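Local coordinates for secreted hemophore CSA2 (Candida albicans, PDB 4Y7S), which binds heme as a secreted CFEM protein and takes part in the use of iron from human hemoglobin during hyphal growth, at residues K28-Q36 with A60-C69; K35-C43 with C50-T58. All coordinates share one frame; numbering follows the deposited sequence.

Contact 1. Residues K28-Q36 with A60-C69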
ATOM      1  N   LYS A  28      27.037  -1.952  -4.285  1.00 23.32           N
ATOM      2  CA  LYS A  28      26.996  -3.319  -3.769  1.00 22.58           C
ATOM      3  C   LYS A  28      26.133  -3.429  -2.525  1.00 21.85           C
ATOM      4  O   LYS A  28      25.553  -4.485  -2.263  1.00 20.89           O
ATOM      5  CB  LYS A  28      28.414  -3.840  -3.476  1.00 30.39           C
ATOM      6  CG  LYS A  28      29.342  -3.827  -4.693  1.00 47.38           C
ATOM      7  CD  LYS A  28      28.688  -4.471  -5.928  1.00 44.67           C
ATOM      8  CE  LYS A  28      29.568  -4.367  -7.175  1.00 50.17           C
ATOM      9  NZ  LYS A  28      28.769  -4.515  -8.441  1.00 45.45           N
ATOM     10  N   CYS A  29      26.062  -2.350  -1.756  1.00 22.79           N
ATOM     11  CA  CYS A  29      25.298  -2.374  -0.523  1.00 24.26           C
ATOM     12  C   CYS A  29      23.813  -2.599  -0.792  1.00 20.88           C
ATOM     13  O   CYS A  29      23.118  -3.123   0.064  1.00 20.80           O
ATOM     14  CB  CYS A  29      25.495  -1.086   0.270  1.00 24.68           C
ATOM     15  SG  CYS A  29      24.988   0.416  -0.550  1.00 24.69           S
ATOM     16  N   ALA A  30      23.347  -2.284  -1.999  1.00 23.91           N
ATOM     17  CA  ALA A  30      21.923  -2.387  -2.309  1.00 19.05           C
ATOM     18  C   ALA A  30      21.548  -3.692  -2.981  1.00 25.36           C
ATOM     19  O   ALA A  30      20.366  -3.971  -3.148  1.00 20.11           O
ATOM     20  CB  ALA A  30      21.499  -1.234  -3.193  1.00 17.82           C
ATOM     21  N   GLN A  31      22.532  -4.508  -3.354  1.00 17.34           N
ATOM     22  CA  GLN A  31      22.227  -5.728  -4.103  1.00 20.02           C
ATOM     23  C   GLN A  31      21.272  -6.665  -3.350  1.00 29.13           C
ATOM     24  O   GLN A  31      20.299  -7.155  -3.935  1.00 22.04           O
ATOM     25  CB  GLN A  31      23.502  -6.470  -4.474  1.00 23.52           C
ATOM     26  CG  GLN A  31      24.270  -5.754  -5.593  1.00 25.65           C
ATOM     27  CD  GLN A  31      25.499  -6.515  -6.060  1.00 31.39           C
ATOM     28  OE1 GLN A  31      25.940  -6.348  -7.190  1.00 43.98           O
ATOM     29  NE2 GLN A  31      26.049  -7.359  -5.195  1.00 33.05           N
ATOM     30  N   GLU A  32      21.503  -6.891  -2.059  1.00 24.56           N
ATOM     31  CA  GLU A  32      20.611  -7.787  -1.323  1.00 21.13           C
ATOM     32  C   GLU A  32      19.205  -7.202  -1.223  1.00 22.61           C
ATOM     33  O   GLU A  32      18.222  -7.935  -1.157  1.00 23.02           O
ATOM     34  CB  GLU A  32      21.141  -8.068   0.099  1.00 27.99           C
ATOM     35  CG  GLU A  32      21.272  -6.825   0.987  1.00 31.44           C
ATOM     36  CD  GLU A  32      21.815  -7.140   2.400  1.00 47.11           C
ATOM     37  OE1 GLU A  32      21.205  -7.957   3.132  1.00 41.99           O
ATOM     38  OE2 GLU A  32      22.870  -6.580   2.769  1.00 48.86           O
ATOM     39  N   CYS A  33      19.118  -5.875  -1.234  1.00 17.15           N
ATOM     40  CA  CYS A  33      17.862  -5.191  -1.033  1.00 20.94           C
ATOM     41  C   CYS A  33      16.871  -5.433  -2.181  1.00 21.03           C
ATOM     42  O   CYS A  33      15.668  -5.502  -1.937  1.00 18.31           O
ATOM     43  CB  CYS A  33      18.120  -3.700  -0.844  1.00 18.77           C
ATOM     44  SG  CYS A  33      19.118  -3.360   0.594  1.00 26.35           S
ATOM     45  N   VAL A  34      17.361  -5.576  -3.414  1.00 17.79           N
ATOM     46  CA  VAL A  34      16.471  -5.718  -4.567  1.00 16.36           C
ATOM     47  C   VAL A  34      16.021  -7.161  -4.813  1.00 23.70           C
ATOM     48  O   VAL A  34      15.206  -7.412  -5.697  1.00 23.63           O
ATOM     49  CB  VAL A  34      17.110  -5.144  -5.858  1.00 22.84           C
ATOM     50  CG1 VAL A  34      17.454  -3.657  -5.659  1.00 19.16           C
ATOM     51  CG2 VAL A  34      18.339  -5.924  -6.292  1.00 18.05           C
ATOM     52  N   LYS A  35      16.546  -8.093  -4.019  1.00 17.41           N
ATOM     53  CA  LYS A  35      16.170  -9.504  -4.096  1.00 21.59           C
ATOM     54  C   LYS A  35      14.914  -9.796  -3.269  1.00 29.32           C
ATOM     55  O   LYS A  35      14.564 -10.952  -3.026  1.00 27.99           O
ATOM     56  CB  LYS A  35      17.334 -10.382  -3.627  1.00 24.54           C
ATOM     57  CG  LYS A  35      18.569 -10.287  -4.508  1.00 25.87           C
ATOM     58  CD  LYS A  35      19.686 -11.187  -3.990  1.00 30.67           C
ATOM     59  CE  LYS A  35      20.876 -11.214  -4.919  1.00 34.81           C
ATOM     60  NZ  LYS A  35      21.942 -12.122  -4.415  1.00 42.42           N
ATOM     61  N   GLN A  36      14.252  -8.732  -2.830  1.00 24.25           N
ATOM     62  CA  GLN A  36      12.991  -8.806  -2.108  1.00 24.27           C
ATOM     63  C   GLN A  36      11.985  -9.705  -2.843  1.00 23.94           C
ATOM     64  O   GLN A  36      11.837  -9.618  -4.064  1.00 19.69           O
ATOM     65  CB  GLN A  36      12.449  -7.383  -1.940  1.00 24.06           C
ATOM     66  CG  GLN A  36      11.141  -7.242  -1.206  1.00 31.22           C
ATOM     67  CD  GLN A  36      11.324  -7.464   0.273  1.00 40.38           C
ATOM     68  OE1 GLN A  36      12.402  -7.179   0.817  1.00 29.54           O
ATOM     69  NE2 GLN A  36      10.262  -7.930   0.954  1.00 33.73           N
ATOM     70  N   ALA A  60       9.877  -1.966   1.099  1.00 16.91           N
ATOM     71  CA  ALA A  60      10.780  -2.954   1.668  1.00 17.79           C
ATOM     72  C   ALA A  60      12.173  -2.766   1.081  1.00 16.68           C
ATOM     73  O   ALA A  60      13.163  -2.783   1.813  1.00 17.44           O
ATOM     74  CB  ALA A  60      10.273  -4.380   1.403  1.00 18.77           C
ATOM     75  N   VAL A  61      12.238  -2.589  -0.237  1.00 15.23           N
ATOM     76  CA  VAL A  61      13.501  -2.375  -0.915  1.00 18.03           C
ATOM     77  C   VAL A  61      14.131  -1.092  -0.374  1.00 14.00           C
ATOM     78  O   VAL A  61      15.304  -1.066  -0.015  1.00 14.29           O
ATOM     79  CB  VAL A  61      13.318  -2.298  -2.455  1.00 15.75           C
ATOM     80  CG1 VAL A  61      14.602  -1.828  -3.110  1.00 16.68           C
ATOM     81  CG2 VAL A  61      12.905  -3.658  -3.012  1.00 14.34           C
ATOM     82  N   GLY A  62      13.320  -0.051  -0.265  1.00 18.03           N
ATOM     83  CA  GLY A  62      13.782   1.236   0.214  1.00 17.45           C
ATOM     84  C   GLY A  62      14.283   1.206   1.651  1.00 18.25           C
ATOM     85  O   GLY A  62      15.319   1.792   1.973  1.00 17.86           O
ATOM     86  N   ASN A  63      13.549   0.519   2.517  1.00 17.27           N
ATOM     87  CA  ASN A  63      13.954   0.373   3.907  1.00 19.48           C
ATOM     88  C   ASN A  63      15.297  -0.304   4.013  1.00 19.68           C
ATOM     89  O   ASN A  63      16.134   0.086   4.819  1.00 21.21           O
ATOM     90  CB  ASN A  63      12.932  -0.444   4.675  1.00 21.01           C
ATOM     91  CG  ASN A  63      11.770   0.374   5.125  1.00 25.16           C
ATOM     92  OD1 ASN A  63      11.869   1.593   5.270  1.00 30.43           O
ATOM     93  ND2 ASN A  63      10.656  -0.290   5.384  1.00 30.55           N
ATOM     94  N   CYS A  64      15.496  -1.334   3.196  1.00 18.62           N
ATOM     95  CA  CYS A  64      16.750  -2.070   3.191  1.00 19.35           C
ATOM     96  C   CYS A  64      17.923  -1.192   2.705  1.00 21.53           C
ATOM     97  O   CYS A  64      18.994  -1.174   3.313  1.00 19.56           O
ATOM     98  CB  CYS A  64      16.611  -3.324   2.318  1.00 22.53           C
ATOM     99  SG  CYS A  64      18.129  -4.339   2.171  1.00 27.10           S
ATOM    100  N   VAL A  65      17.715  -0.445   1.622  1.00 17.86           N
ATOM    101  CA  VAL A  65      18.766   0.428   1.126  1.00 16.71           C
ATOM    102  C   VAL A  65      19.111   1.487   2.174  1.00 17.10           C
ATOM    103  O   VAL A  65      20.287   1.799   2.376  1.00 21.28           O
ATOM    104  CB  VAL A  65      18.360   1.100  -0.203  1.00 19.49           C
ATOM    105  CG1 VAL A  65      19.294   2.253  -0.555  1.00 18.00           C
ATOM    106  CG2 VAL A  65      18.320   0.055  -1.334  1.00 16.31           C
ATOM    107  N   ALA A  66      18.102   2.053   2.828  1.00 18.80           N
ATOM    108  CA  ALA A  66      18.345   3.040   3.868  1.00 20.23           C
ATOM    109  C   ALA A  66      19.125   2.476   5.052  1.00 25.13           C
ATOM    110  O   ALA A  66      19.800   3.210   5.751  1.00 24.61           O
ATOM    111  CB  ALA A  66      17.033   3.623   4.358  1.00 22.10           C
ATOM    112  N   SER A  67      19.020   1.177   5.277  1.00 22.76           N
ATOM    113  CA  SER A  67      19.696   0.534   6.396  1.00 25.50           C
ATOM    114  C   SER A  67      21.119   0.147   6.026  1.00 25.41           C
ATOM    115  O   SER A  67      22.022   0.234   6.826  1.00 27.80           O
ATOM    116  CB  SER A  67      18.931  -0.714   6.824  1.00 30.67           C
ATOM    117  OG  SER A  67      17.615  -0.378   7.229  1.00 54.68           O
ATOM    118  N   LYS A  68      21.283  -0.295   4.789  1.00 22.98           N
ATOM    119  CA  LYS A  68      22.532  -0.891   4.326  1.00 23.12           C
ATOM    120  C   LYS A  68      23.461   0.074   3.590  1.00 21.91           C
ATOM    121  O   LYS A  68      24.654  -0.206   3.444  1.00 23.67           O
ATOM    122  CB  LYS A  68      22.207  -2.063   3.388  1.00 22.00           C
ATOM    123  CG  LYS A  68      21.364  -3.191   3.991  1.00 24.45           C
ATOM    124  CD  LYS A  68      22.099  -4.047   4.964  1.00 35.73           C
ATOM    125  CE  LYS A  68      21.159  -5.127   5.521  1.00 40.54           C
ATOM    126  NZ  LYS A  68      21.726  -5.747   6.748  1.00 49.76           N
ATOM    127  N   CYS A  69      22.917   1.184   3.085  1.00 23.68           N
ATOM    128  CA  CYS A  69      23.682   2.142   2.258  1.00 19.30           C
ATOM    129  C   CYS A  69      23.776   3.548   2.884  1.00 23.74           C
ATOM    130  O   CYS A  69      22.853   3.984   3.570  1.00 25.56           O
ATOM    131  CB  CYS A  69      23.042   2.251   0.858  1.00 17.89           C
ATOM    132  SG  CYS A  69      22.989   0.691  -0.082  1.00 19.37           S
TER
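Cys29, Ala30 and Cys33 face Cys69, Val65 and Val61 in antiparallel order, the paired CA atoms 5.2 to 5.5 Å apart. Residues 28-33 follow helical backbone angles without the regular bonds of a helix, whereas 60-68 are the C-terminal part of a true helix that Cys69 leaves. At this spacing two disulfides bridge the segments, with Ala30, Val61 and Val65 packed beside them.

The disulfides differ in shape. Cys33 SG is bonded to Cys64 SG at 2.1 Å with a chi3 of -69°, while the Cys29–Cys69 bridge has the opposite hand and is wider, at 116°. Cys29 SG stands between its own backbone N and carbonyl carbon (chi1 61°), which turns it to Cys69 just past the helix end; its CB also lies 3.4 Å from Lys68 O. The CG2 branch of Val65 rests on Cys33 CB and on Ala30 CB, the latter at 3.9 Å. Val61 directs its own CG2 at Cys33 O and at the base of Gln36, whose amide lies against the methyl of Ala60, CD to CB 3.4 Å. At the solvent-facing margin the extended Glu32 crosses Lys68 at about a right angle: OE2 lies 3.4 Å from Lys68 CD but 4.2 Å from NZ, beyond a salt bridge, so the carboxylate meets mainly the aliphatic part of the lysine.

Cys29–Cys69 and Cys33–Cys64 are two of the four disulfides made by the eight signature cysteines of the CFEM helical basket. Phe77 of helix 72-87 packs on Ala30, Val34 and Val65, and Leu105 of helix 99-110 reaches Val65 and Ala66, so helix 72-87 covers both segments, while helix 99-110 packs on helix 55-68.

Contact 2. Residues K35-C43 with C50-T58. With HEB (heme b/c), chain D.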
ATOM      1  N   LYS A  35      16.546  -8.093  -4.019  1.00 17.41           N
ATOM      2  CA  LYS A  35      16.170  -9.504  -4.096  1.00 21.59           C
ATOM      3  C   LYS A  35      14.914  -9.796  -3.269  1.00 29.32           C
ATOM      4  O   LYS A  35      14.564 -10.952  -3.026  1.00 27.99           O
ATOM      5  CB  LYS A  35      17.334 -10.382  -3.627  1.00 24.54           C
ATOM      6  CG  LYS A  35      18.569 -10.287  -4.508  1.00 25.87           C
ATOM      7  CD  LYS A  35      19.686 -11.187  -3.990  1.00 30.67           C
ATOM      8  CE  LYS A  35      20.876 -11.214  -4.919  1.00 34.81           C
ATOM      9  NZ  LYS A  35      21.942 -12.122  -4.415  1.00 42.42           N
ATOM     10  N   GLN A  36      14.252  -8.732  -2.830  1.00 24.25           N
ATOM     11  CA  GLN A  36      12.991  -8.806  -2.108  1.00 24.27           C
ATOM     12  C   GLN A  36      11.985  -9.705  -2.843  1.00 23.94           C
ATOM     13  O   GLN A  36      11.837  -9.618  -4.064  1.00 19.69           O
ATOM     14  CB  GLN A  36      12.449  -7.383  -1.940  1.00 24.06           C
ATOM     15  CG  GLN A  36      11.141  -7.242  -1.206  1.00 31.22           C
ATOM     16  CD  GLN A  36      11.324  -7.464   0.273  1.00 40.38           C
ATOM     17  OE1 GLN A  36      12.402  -7.179   0.817  1.00 29.54           O
ATOM     18  NE2 GLN A  36      10.262  -7.930   0.954  1.00 33.73           N
ATOM     19  N   SER A  37      11.293 -10.566  -2.106  1.00 23.52           N
ATOM     20  CA  SER A  37      10.279 -11.430  -2.705  1.00 26.50           C
ATOM     21  C   SER A  37       9.139 -10.633  -3.324  1.00 26.98           C
ATOM     22  O   SER A  37       8.696  -9.648  -2.759  1.00 23.55           O
ATOM     23  CB  SER A  37       9.713 -12.388  -1.665  1.00 28.62           C
ATOM     24  OG  SER A  37       8.621 -13.091  -2.218  1.00 29.91           O
ATOM     25  N   THR A  38       8.650 -11.077  -4.475  1.00 22.46           N
ATOM     26  CA  THR A  38       7.524 -10.414  -5.138  1.00 20.58           C
ATOM     27  C   THR A  38       6.182 -11.084  -4.837  1.00 22.25           C
ATOM     28  O   THR A  38       5.139 -10.678  -5.354  1.00 24.78           O
ATOM     29  CB  THR A  38       7.732 -10.391  -6.662  1.00 25.10           C
ATOM     30  OG1 THR A  38       7.839 -11.732  -7.145  1.00 24.89           O
ATOM     31  CG2 THR A  38       8.992  -9.659  -7.009  1.00 23.78           C
ATOM     32  N   SER A  39       6.210 -12.092  -3.969  1.00 30.62           N
ATOM     33  CA  SER A  39       5.051 -12.939  -3.717  1.00 36.50           C
ATOM     34  C   SER A  39       3.897 -12.232  -2.985  1.00 39.07           C
ATOM     35  O   SER A  39       2.755 -12.664  -3.078  1.00 41.15           O
ATOM     36  CB  SER A  39       5.506 -14.171  -2.924  1.00 44.30           C
ATOM     37  OG  SER A  39       6.023 -13.799  -1.654  1.00 58.48           O
ATOM     38  N   SER A  40       4.188 -11.139  -2.282  1.00 38.55           N
ATOM     39  CA  SER A  40       3.151 -10.374  -1.585  1.00 43.83           C
ATOM     40  C   SER A  40       2.609  -9.247  -2.468  1.00 51.58           C
ATOM     41  O   SER A  40       1.878  -8.373  -1.993  1.00 49.77           O
ATOM     42  CB  SER A  40       3.694  -9.793  -0.281  1.00 40.74           C
ATOM     43  OG  SER A  40       4.020 -10.822   0.636  1.00 59.77           O
ATOM     44  N   THR A  41       2.951  -9.281  -3.754  1.00 27.96           N
ATOM     45  CA  THR A  41       2.460  -8.277  -4.693  1.00 28.77           C
ATOM     46  C   THR A  41       1.485  -8.914  -5.677  1.00 28.06           C
ATOM     47  O   THR A  41       1.451 -10.133  -5.829  1.00 26.99           O
ATOM     48  CB  THR A  41       3.583  -7.616  -5.516  1.00 25.62           C
ATOM     49  OG1 THR A  41       4.031  -8.519  -6.532  1.00 24.34           O
ATOM     50  CG2 THR A  41       4.763  -7.216  -4.656  1.00 25.60           C
ATOM     51  N   PRO A  42       0.672  -8.082  -6.336  1.00 24.81           N
ATOM     52  CA  PRO A  42      -0.161  -8.545  -7.454  1.00 25.71           C
ATOM     53  C   PRO A  42       0.604  -8.564  -8.785  1.00 23.90           C
ATOM     54  O   PRO A  42      -0.018  -8.674  -9.832  1.00 24.71           O
ATOM     55  CB  PRO A  42      -1.266  -7.499  -7.501  1.00 26.81           C
ATOM     56  CG  PRO A  42      -0.540  -6.209  -7.064  1.00 23.84           C
ATOM     57  CD  PRO A  42       0.454  -6.652  -6.035  1.00 23.51           C
ATOM     58  N   CYS A  43       1.929  -8.413  -8.733  1.00 22.30           N
ATOM     59  CA  CYS A  43       2.745  -8.251  -9.946  1.00 21.14           C
ATOM     60  C   CYS A  43       3.217  -9.569 -10.520  1.00 21.68           C
ATOM     61  O   CYS A  43       3.725 -10.411  -9.767  1.00 23.57           O
ATOM     62  CB  CYS A  43       3.998  -7.426  -9.653  1.00 23.94           C
ATOM     63  SG  CYS A  43       3.763  -5.800  -8.920  1.00 20.53           S
ATOM     64  N   CYS A  50       5.068  -2.725 -12.610  1.00 18.80           N
ATOM     65  CA  CYS A  50       4.287  -3.073 -11.431  1.00 16.99           C
ATOM     66  C   CYS A  50       5.151  -3.037 -10.151  1.00 17.32           C
ATOM     67  O   CYS A  50       4.745  -2.481  -9.135  1.00 15.99           O
ATOM     68  CB  CYS A  50       3.657  -4.451 -11.609  1.00 22.38           C
ATOM     69  SG  CYS A  50       2.540  -4.929 -10.286  1.00 21.27           S
ATOM     70  N   LEU A  51       6.365  -3.560 -10.217  1.00 17.59           N
ATOM     71  CA  LEU A  51       7.234  -3.608  -9.040  1.00 14.32           C
ATOM     72  C   LEU A  51       7.798  -2.229  -8.671  1.00 17.89           C
ATOM     73  O   LEU A  51       8.375  -2.050  -7.592  1.00 22.36           O
ATOM     74  CB  LEU A  51       8.371  -4.601  -9.277  1.00 13.09           C
ATOM     75  CG  LEU A  51       7.904  -6.044  -9.405  1.00 16.63           C
ATOM     76  CD1 LEU A  51       9.041  -6.952  -9.825  1.00 23.49           C
ATOM     77  CD2 LEU A  51       7.281  -6.532  -8.130  1.00 16.11           C
ATOM     78  N   CYS A  52       7.630  -1.263  -9.569  1.00 15.72           N
ATOM     79  CA  CYS A  52       7.968   0.135  -9.295  1.00 12.80           C
ATOM     80  C   CYS A  52       6.871   0.894  -8.542  1.00 13.91           C
ATOM     81  O   CYS A  52       7.127   1.973  -7.992  1.00 19.16           O
ATOM     82  CB  CYS A  52       8.251   0.874 -10.606  1.00 15.11           C
ATOM     83  SG  CYS A  52       9.796   0.391 -11.413  1.00 15.86           S
ATOM     84  N   VAL A  53       5.657   0.349  -8.510  1.00 17.49           N
ATOM     85  CA  VAL A  53       4.551   1.102  -7.953  1.00 15.21           C
ATOM     86  C   VAL A  53       3.850   0.433  -6.769  1.00 23.00           C
ATOM     87  O   VAL A  53       2.951   1.030  -6.207  1.00 25.32           O
ATOM     88  CB  VAL A  53       3.474   1.443  -9.044  1.00 21.46           C
ATOM     89  CG1 VAL A  53       4.136   2.118 -10.224  1.00 24.93           C
ATOM     90  CG2 VAL A  53       2.675   0.212  -9.501  1.00 18.37           C
ATOM     91  N   ILE A  54       4.210  -0.796  -6.405  1.00 17.99           N
ATOM     92  CA  ILE A  54       3.553  -1.430  -5.261  1.00 17.66           C
ATOM     93  C   ILE A  54       4.351  -1.089  -3.995  1.00 18.12           C
ATOM     94  O   ILE A  54       5.460  -1.596  -3.824  1.00 18.52           O
ATOM     95  CB  ILE A  54       3.441  -2.965  -5.408  1.00 17.94           C
ATOM     96  CG1 ILE A  54       2.686  -3.349  -6.693  1.00 20.82           C
ATOM     97  CG2 ILE A  54       2.751  -3.560  -4.180  1.00 21.14           C
ATOM     98  CD1 ILE A  54       1.241  -2.826  -6.748  1.00 22.36           C
ATOM     99  N   PRO A  55       3.803  -0.233  -3.119  1.00 18.04           N
ATOM    100  CA  PRO A  55       4.623   0.270  -2.013  1.00 17.72           C
ATOM    101  C   PRO A  55       5.044  -0.771  -0.994  1.00 17.85           C
ATOM    102  O   PRO A  55       6.073  -0.566  -0.365  1.00 18.46           O
ATOM    103  CB  PRO A  55       3.735   1.341  -1.364  1.00 19.35           C
ATOM    104  CG  PRO A  55       2.382   1.102  -1.857  1.00 20.89           C
ATOM    105  CD  PRO A  55       2.510   0.472  -3.202  1.00 19.57           C
ATOM    106  N   ASN A  56       4.304  -1.866  -0.832  1.00 18.77           N
ATOM    107  CA  ASN A  56       4.760  -2.909   0.076  1.00 19.41           C
ATOM    108  C   ASN A  56       6.077  -3.500  -0.442  1.00 21.32           C
ATOM    109  O   ASN A  56       6.917  -3.929   0.332  1.00 23.94           O
ATOM    110  CB  ASN A  56       3.727  -4.026   0.216  1.00 28.31           C
ATOM    111  CG  ASN A  56       4.047  -4.962   1.364  1.00 46.18           C
ATOM    112  OD1 ASN A  56       4.363  -4.512   2.467  1.00 38.65           O
ATOM    113  ND2 ASN A  56       3.983  -6.269   1.112  1.00 43.22           N
ATOM    114  N   PHE A  57       6.251  -3.505  -1.755  1.00 17.48           N
ATOM    115  CA  PHE A  57       7.501  -3.965  -2.354  1.00 16.80           C
ATOM    116  C   PHE A  57       8.580  -2.865  -2.364  1.00 18.49           C
ATOM    117  O   PHE A  57       9.689  -3.065  -1.860  1.00 17.59           O
ATOM    118  CB  PHE A  57       7.256  -4.469  -3.781  1.00 18.18           C
ATOM    119  CG  PHE A  57       8.489  -5.009  -4.441  1.00 17.00           C
ATOM    120  CD1 PHE A  57       8.898  -6.329  -4.215  1.00 22.06           C
ATOM    121  CD2 PHE A  57       9.257  -4.207  -5.258  1.00 15.80           C
ATOM    122  CE1 PHE A  57      10.050  -6.835  -4.818  1.00 19.05           C
ATOM    123  CE2 PHE A  57      10.422  -4.708  -5.859  1.00 20.45           C
ATOM    124  CZ  PHE A  57      10.812  -6.022  -5.635  1.00 17.68           C
ATOM    125  N   THR A  58       8.268  -1.698  -2.927  1.00 18.55           N
ATOM    126  CA  THR A  58       9.272  -0.641  -3.029  1.00 17.04           C
ATOM    127  C   THR A  58       9.712  -0.171  -1.646  1.00 14.12           C
ATOM    128  O   THR A  58      10.849   0.233  -1.463  1.00 16.56           O
ATOM    129  CB  THR A  58       8.764   0.577  -3.812  1.00 13.68           C
ATOM    130  OG1 THR A  58       7.723   1.212  -3.076  1.00 15.57           O
ATOM    131  CG2 THR A  58       8.271   0.173  -5.205  1.00 17.81           C
TER
HETATM  132 FE   HEB D 201       1.764  -4.801 -15.369  1.00 22.85          FE
HETATM  133  CHA HEB D 201       1.455  -7.170 -17.841  1.00 23.61           C
HETATM  134  CHB HEB D 201       3.575  -2.830 -17.549  1.00 19.13           C
HETATM  135  CHC HEB D 201       1.368  -2.067 -13.300  1.00 24.94           C
HETATM  136  CHD HEB D 201      -0.482  -6.457 -13.410  1.00 25.82           C
HETATM  137  NA  HEB D 201       2.383  -4.958 -17.361  1.00 17.24           N
HETATM  138  C1A HEB D 201       2.189  -6.052 -18.165  1.00 21.24           C
HETATM  139  C2A HEB D 201       2.868  -5.817 -19.416  1.00 26.23           C
HETATM  140  C3A HEB D 201       3.453  -4.616 -19.341  1.00 18.69           C
HETATM  141  C4A HEB D 201       3.157  -4.050 -18.040  1.00 20.36           C
HETATM  142  CMA HEB D 201       4.305  -3.902 -20.418  1.00 21.83           C
HETATM  143  CAA HEB D 201       2.885  -6.803 -20.614  1.00 37.68           C
HETATM  144  CBA HEB D 201       1.926  -6.285 -21.685  1.00 47.48           C
HETATM  145  CGA HEB D 201       1.996  -7.133 -22.934  1.00 42.94           C
HETATM  146  O1A HEB D 201       1.763  -6.594 -24.046  1.00 59.88           O
HETATM  147  O2A HEB D 201       2.279  -8.344 -22.828  1.00 33.07           O
HETATM  148  NB  HEB D 201       2.297  -2.868 -15.451  1.00 16.82           N
HETATM  149  C1B HEB D 201       3.127  -2.256 -16.376  1.00 21.03           C
HETATM  150  C2B HEB D 201       3.441  -0.921 -15.898  1.00 21.81           C
HETATM  151  C3B HEB D 201       2.823  -0.756 -14.727  1.00 19.30           C
HETATM  152  C4B HEB D 201       2.113  -1.949 -14.435  1.00 20.46           C
HETATM  153  CMB HEB D 201       4.345   0.101 -16.610  1.00 14.91           C
HETATM  154  CAB HEB D 201       2.783   0.443 -13.762  1.00 18.67           C
HETATM  155  CBB HEB D 201       3.067   1.677 -14.152  1.00 32.90           C
HETATM  156  NC  HEB D 201       0.628  -4.313 -13.705  1.00 24.71           N
HETATM  157  C1C HEB D 201       0.688  -3.179 -12.945  1.00 14.03           C
HETATM  158  C2C HEB D 201      -0.071  -3.349 -11.718  1.00 24.27           C
HETATM  159  C3C HEB D 201      -0.568  -4.586 -11.758  1.00 21.05           C
HETATM  160  C4C HEB D 201      -0.145  -5.200 -13.004  1.00 22.20           C
HETATM  161  CMC HEB D 201      -0.191  -2.253 -10.625  1.00 25.67           C
HETATM  162  CAC HEB D 201      -1.458  -5.332 -10.748  1.00 30.72           C
HETATM  163  CBC HEB D 201      -2.033  -4.697  -9.731  1.00 38.11           C
HETATM  164  ND  HEB D 201       0.627  -6.508 -15.611  1.00 23.25           N
HETATM  165  C1D HEB D 201      -0.168  -7.047 -14.611  1.00 28.79           C
HETATM  166  C2D HEB D 201      -0.592  -8.367 -15.002  1.00 35.06           C
HETATM  167  C3D HEB D 201       0.001  -8.582 -16.389  1.00 31.85           C
HETATM  168  C4D HEB D 201       0.746  -7.385 -16.680  1.00 32.98           C
HETATM  169  CMD HEB D 201      -1.481  -9.330 -14.192  1.00 40.63           C
HETATM  170  CAD HEB D 201      -0.109  -9.841 -17.267  1.00 36.28           C
HETATM  171  CBD HEB D 201      -1.310  -9.812 -18.198  1.00 44.13           C
HETATM  172  CGD HEB D 201      -1.498 -11.205 -18.753  1.00 68.86           C
HETATM  173  O1D HEB D 201      -0.637 -12.101 -18.494  1.00 61.66           O
HETATM  174  O2D HEB D 201      -2.525 -11.419 -19.455  1.00 85.82           O
HETATM  175  O   HOH W   1       7.320  -6.776   0.058  1.00 38.93           O
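With SG anti to the backbone N in Cys50 (chi1 -175°) and beside it in Cys43 (chi1 -55°), the two sulfurs meet in a disulfide of 2.0 Å whose chi3 is -79°. Ile54 CG1 and Leu51 CD2 both pack on Cys43 SG, the former at 3.5 Å. Phe57, its CG likewise anti to the backbone N, carries its ring back to the loop: Ser37 O lies in plane at its edge, 3.6 Å from CD1, and Leu51 CD2 sits over the centre of one face. Thr38 CG2 lies against both side chains, 3.7 Å from Phe57 CE1.

The loop bends here in a type I beta turn from Thr38 to Thr41. Thr38 O accepts from both the N and OG1 of Thr41, the hydroxyl approaching on a lone pair at 2.7 Å; OG1 in turn accepts from Cys43 N in an ST turn.

In this CFEM domain the Cys50 half of the bridge also lines the heme pocket, with Pro42 and Val53. Cys50 SG lies 3.4 Å from C2C of the porphyrin, and Cys50 N donates to OD1 of Asp47, the axial ligand of the iron. Pro42 CG meets the end of Ile54 at CD1, and the same carbon touches heme CBC at 3.4 Å. Away from the heme, Asn56 ND2 is hydrogen-bonded to Asp24 of the second subunit.

Overall arrangement
From helix 19-22 the chain enters the long loop that supplies the first segment of both contacts. Residues 28-36 pair with 60-69 in the later part of helix 55-68, so contact 1 closes the larger loop. Within it, the chain runs on through 35-43, and contact 2 closes a much shorter loop against 50-58, spanning the end of helix 48-53 and the start of helix 55-68. Contact 2 is therefore nested inside contact 1; they share Lys35 and Gln36, and their centres lie about 14 Å apart. Together they tie one loop to helices 48-53 and 55-68, contact 2 at the heme end and contact 1 farther away, and both touch the second subunit.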